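Local coordinates for protein polysaccharide deacetylase (Streptococcus pyogenes, PDB 6DQ3) that removes acetyl groups from N-acetylated sugar of the linkage unit that joins rhamnopolysaccharides to the streptococcal cell wall, as a zinc enzyme of carbohydrate esterase family 4, at residues Y14-V19 and N29-P34. Residues are numbered along the deposited sequence; the frame is centred on the assembly and turned at random.
Sequences YHAIHV and NLIVNP. With ZN (zinc ion), chain F; ACT (acetate ion), chain C.
I31 lies against the imidazole of H18. Its CG2, anti to the backbone N, is thereby turned to one ring face and sits over the centre, 4.0 Å from the centroid, a CH-pi contact. CD1 comes within 3.6 Å of H18 NE2. That NE2 binds a zinc ion at 2.1 Å, and E24 is a second ligand. This zinc is distinct from the one held by D78, H133 and H137. H18 ND1 is hydrogen-bonded to D82 OD2, which also accepts from I17 N, so both ring nitrogens are engaged. The backbones meet in a single beta bridge between I17 and V32. V32 N donates to A16 O at 3.0 Å, nearly straight at 170°. The return bond from H18 N to V32 O is weak, bent to 128°. I17 CA adds a CH...O contact to V32 O. The segments run from the end of strand 8-14 into the start of helix 34-46. The bridge closes the loop between them at its base, in a fold consistent with the beta/alpha barrel of carbohydrate esterase family 4. The buried side is apolar. I17 and V32 lie side by side, and F76, V86 and F37 pack around I17. Packing is close where P34 presses CD to 3.5 Å from H18 C and A16 CB meets I31 CG1 at 3.7 Å. N33 caps helix 34-46 through OD1 to D35 N. The outer side is solvent-exposed: there V19 CG2 rests near P34 CG. At the far end H15 NE2 donates to an acetate, which S174 N also binds.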
ATOM      1  N   TYR A  14       1.846   3.531  -4.987  1.00 28.42           N
ATOM      2  CA  TYR A  14       1.313   3.412  -6.336  1.00 32.32           C
ATOM      3  C   TYR A  14      -0.211   3.476  -6.296  1.00 33.68           C
ATOM      4  O   TYR A  14      -0.840   3.188  -5.278  1.00 30.27           O
ATOM      5  CB  TYR A  14       1.725   2.079  -6.979  1.00 28.28           C
ATOM      6  CG  TYR A  14       3.178   1.940  -7.359  1.00 30.57           C
ATOM      7  CD1 TYR A  14       4.097   1.421  -6.464  1.00 27.40           C
ATOM      8  CD2 TYR A  14       3.624   2.302  -8.621  1.00 29.67           C
ATOM      9  CE1 TYR A  14       5.427   1.285  -6.804  1.00 29.48           C
ATOM     10  CE2 TYR A  14       4.948   2.167  -8.974  1.00 30.82           C
ATOM     11  CZ  TYR A  14       5.848   1.660  -8.062  1.00 31.95           C
ATOM     12  OH  TYR A  14       7.168   1.524  -8.411  1.00 32.82           O
ATOM     13  N   HIS A  15      -0.807   3.832  -7.434  1.00 31.25           N
ATOM     14  CA  HIS A  15      -2.249   3.721  -7.603  1.00 31.76           C
ATOM     15  C   HIS A  15      -2.495   2.995  -8.920  1.00 32.39           C
ATOM     16  O   HIS A  15      -2.389   1.763  -8.978  1.00 32.70           O
ATOM     17  CB  HIS A  15      -2.915   5.095  -7.546  1.00 33.88           C
ATOM     18  CG  HIS A  15      -3.161   5.570  -6.144  1.00 36.15           C
ATOM     19  ND1 HIS A  15      -2.161   6.084  -5.347  1.00 39.64           N
ATOM     20  CD2 HIS A  15      -4.287   5.580  -5.391  1.00 42.56           C
ATOM     21  CE1 HIS A  15      -2.663   6.408  -4.167  1.00 40.86           C
ATOM     22  NE2 HIS A  15      -3.952   6.117  -4.169  1.00 42.06           N
ATOM     23  N   ALA A  16      -2.760   3.741  -9.984  1.00 33.98           N
ATOM     24  CA  ALA A  16      -3.082   3.130 -11.270  1.00 28.82           C
ATOM     25  C   ALA A  16      -1.830   2.758 -12.050  1.00 32.36           C
ATOM     26  O   ALA A  16      -0.890   3.550 -12.158  1.00 31.29           O
ATOM     27  CB  ALA A  16      -3.934   4.078 -12.107  1.00 31.28           C
ATOM     28  N   ILE A  17      -1.827   1.553 -12.615  1.00 34.70           N
ATOM     29  CA  ILE A  17      -0.786   1.129 -13.546  1.00 30.02           C
ATOM     30  C   ILE A  17      -1.483   0.436 -14.709  1.00 32.53           C
ATOM     31  O   ILE A  17      -1.938  -0.706 -14.574  1.00 29.80           O
ATOM     32  CB  ILE A  17       0.252   0.192 -12.909  1.00 32.35           C
ATOM     33  CG1 ILE A  17       0.868   0.875 -11.685  1.00 35.82           C
ATOM     34  CG2 ILE A  17       1.328  -0.165 -13.918  1.00 35.52           C
ATOM     35  CD1 ILE A  17       1.941   0.068 -10.979  1.00 35.60           C
ATOM     36  N   HIS A  18      -1.576   1.116 -15.845  1.00 31.46           N
ATOM     37  CA  HIS A  18      -2.147   0.494 -17.034  1.00 33.53           C
ATOM     38  C   HIS A  18      -1.906   1.404 -18.225  1.00 35.40           C
ATOM     39  O   HIS A  18      -1.521   2.567 -18.081  1.00 30.87           O
ATOM     40  CB  HIS A  18      -3.645   0.181 -16.858  1.00 35.25           C
ATOM     41  CG  HIS A  18      -4.496   1.360 -16.491  1.00 39.34           C
ATOM     42  ND1 HIS A  18      -4.847   1.648 -15.189  1.00 39.38           N
ATOM     43  CD2 HIS A  18      -5.113   2.289 -17.260  1.00 40.43           C
ATOM     44  CE1 HIS A  18      -5.617   2.720 -15.170  1.00 40.42           C
ATOM     45  NE2 HIS A  18      -5.795   3.130 -16.413  1.00 41.90           N
ATOM     46  N   VAL A  19      -2.106   0.838 -19.418  1.00 32.25           N
ATOM     47  CA  VAL A  19      -2.045   1.630 -20.634  1.00 30.45           C
ATOM     48  C   VAL A  19      -3.215   2.603 -20.646  1.00 32.33           C
ATOM     49  O   VAL A  19      -4.357   2.230 -20.351  1.00 35.01           O
ATOM     50  CB  VAL A  19      -2.065   0.718 -21.871  1.00 31.62           C
ATOM     51  CG1 VAL A  19      -2.189   1.574 -23.120  1.00 34.35           C
ATOM     52  CG2 VAL A  19      -0.822  -0.143 -21.923  1.00 35.34           C
ATOM     53  N   ASN A  29      -2.314  13.243 -15.725  1.00 64.76           N
ATOM     54  CA  ASN A  29      -2.878  12.434 -14.654  1.00 62.32           C
ATOM     55  C   ASN A  29      -1.724  11.738 -13.944  1.00 61.79           C
ATOM     56  O   ASN A  29      -0.565  12.140 -14.085  1.00 61.16           O
ATOM     57  CB  ASN A  29      -3.921  11.464 -15.230  1.00 59.31           C
ATOM     58  CG  ASN A  29      -3.337  10.539 -16.277  1.00 54.61           C
ATOM     59  OD1 ASN A  29      -2.275   9.953 -16.076  1.00 50.82           O
ATOM     60  ND2 ASN A  29      -4.021  10.417 -17.408  1.00 52.41           N
ATOM     61  N   LEU A  30      -2.037  10.688 -13.179  1.00 58.50           N
ATOM     62  CA  LEU A  30      -1.048  10.026 -12.338  1.00 53.90           C
ATOM     63  C   LEU A  30      -0.942   8.532 -12.623  1.00 48.89           C
ATOM     64  O   LEU A  30      -0.468   7.774 -11.771  1.00 48.09           O
ATOM     65  CB  LEU A  30      -1.384  10.258 -10.865  1.00 57.67           C
ATOM     66  CG  LEU A  30      -1.518  11.725 -10.452  1.00 59.41           C
ATOM     67  CD1 LEU A  30      -2.201  11.858  -9.098  1.00 59.80           C
ATOM     68  CD2 LEU A  30      -0.153  12.403 -10.418  1.00 60.95           C
ATOM     69  N   ILE A  31      -1.361   8.095 -13.802  1.00 44.14           N
ATOM     70  CA  ILE A  31      -1.269   6.684 -14.154  1.00 40.28           C
ATOM     71  C   ILE A  31       0.155   6.373 -14.589  1.00 38.47           C
ATOM     72  O   ILE A  31       0.730   7.075 -15.432  1.00 43.14           O
ATOM     73  CB  ILE A  31      -2.268   6.322 -15.260  1.00 33.46           C
ATOM     74  CG1 ILE A  31      -3.699   6.627 -14.825  1.00 39.71           C
ATOM     75  CG2 ILE A  31      -2.132   4.837 -15.608  1.00 31.53           C
ATOM     76  CD1 ILE A  31      -4.711   6.551 -15.961  1.00 43.18           C
ATOM     77  N   VAL A  32       0.724   5.315 -14.024  1.00 33.17           N
ATOM     78  CA  VAL A  32       2.064   4.872 -14.389  1.00 33.21           C
ATOM     79  C   VAL A  32       1.963   3.890 -15.545  1.00 35.23           C
ATOM     80  O   VAL A  32       1.151   2.957 -15.511  1.00 34.90           O
ATOM     81  CB  VAL A  32       2.781   4.231 -13.191  1.00 38.39           C
ATOM     82  CG1 VAL A  32       4.117   3.652 -13.646  1.00 36.11           C
ATOM     83  CG2 VAL A  32       2.959   5.247 -12.083  1.00 38.07           C
ATOM     84  N   ASN A  33       2.796   4.090 -16.560  1.00 36.07           N
ATOM     85  CA  ASN A  33       2.854   3.170 -17.690  1.00 35.30           C
ATOM     86  C   ASN A  33       3.393   1.822 -17.225  1.00 35.65           C
ATOM     87  O   ASN A  33       4.379   1.779 -16.480  1.00 33.28           O
ATOM     88  CB  ASN A  33       3.744   3.758 -18.782  1.00 37.64           C
ATOM     89  CG  ASN A  33       3.779   2.903 -20.029  1.00 44.91           C
ATOM     90  OD1 ASN A  33       4.280   1.780 -20.011  1.00 44.80           O
ATOM     91  ND2 ASN A  33       3.256   3.436 -21.125  1.00 47.97           N
ATOM     92  N   PRO A  34       2.774   0.707 -17.625  1.00 34.20           N
ATOM     93  CA  PRO A  34       3.317  -0.607 -17.237  1.00 32.94           C
ATOM     94  C   PRO A  34       4.795  -0.763 -17.564  1.00 33.69           C
ATOM     95  O   PRO A  34       5.547  -1.301 -16.744  1.00 32.90           O
ATOM     96  CB  PRO A  34       2.443  -1.593 -18.031  1.00 38.44           C
ATOM     97  CG  PRO A  34       1.145  -0.853 -18.255  1.00 34.46           C
ATOM     98  CD  PRO A  34       1.536   0.596 -18.420  1.00 37.27           C
TER
HETATM   99 ZN    ZN F 404      -7.529   4.288 -16.846  1.00 41.38          ZN
HETATM  100  C   ACT C 401      -5.854   6.874  -1.056  1.00 29.91           C
HETATM  101  O   ACT C 401      -5.689   6.136  -2.048  1.00 30.40           O
HETATM  102  OXT ACT C 401      -6.944   7.160  -0.527  1.00 30.72           O
HETATM  103  CH3 ACT C 401      -4.657   7.428  -0.468  1.00 28.82           C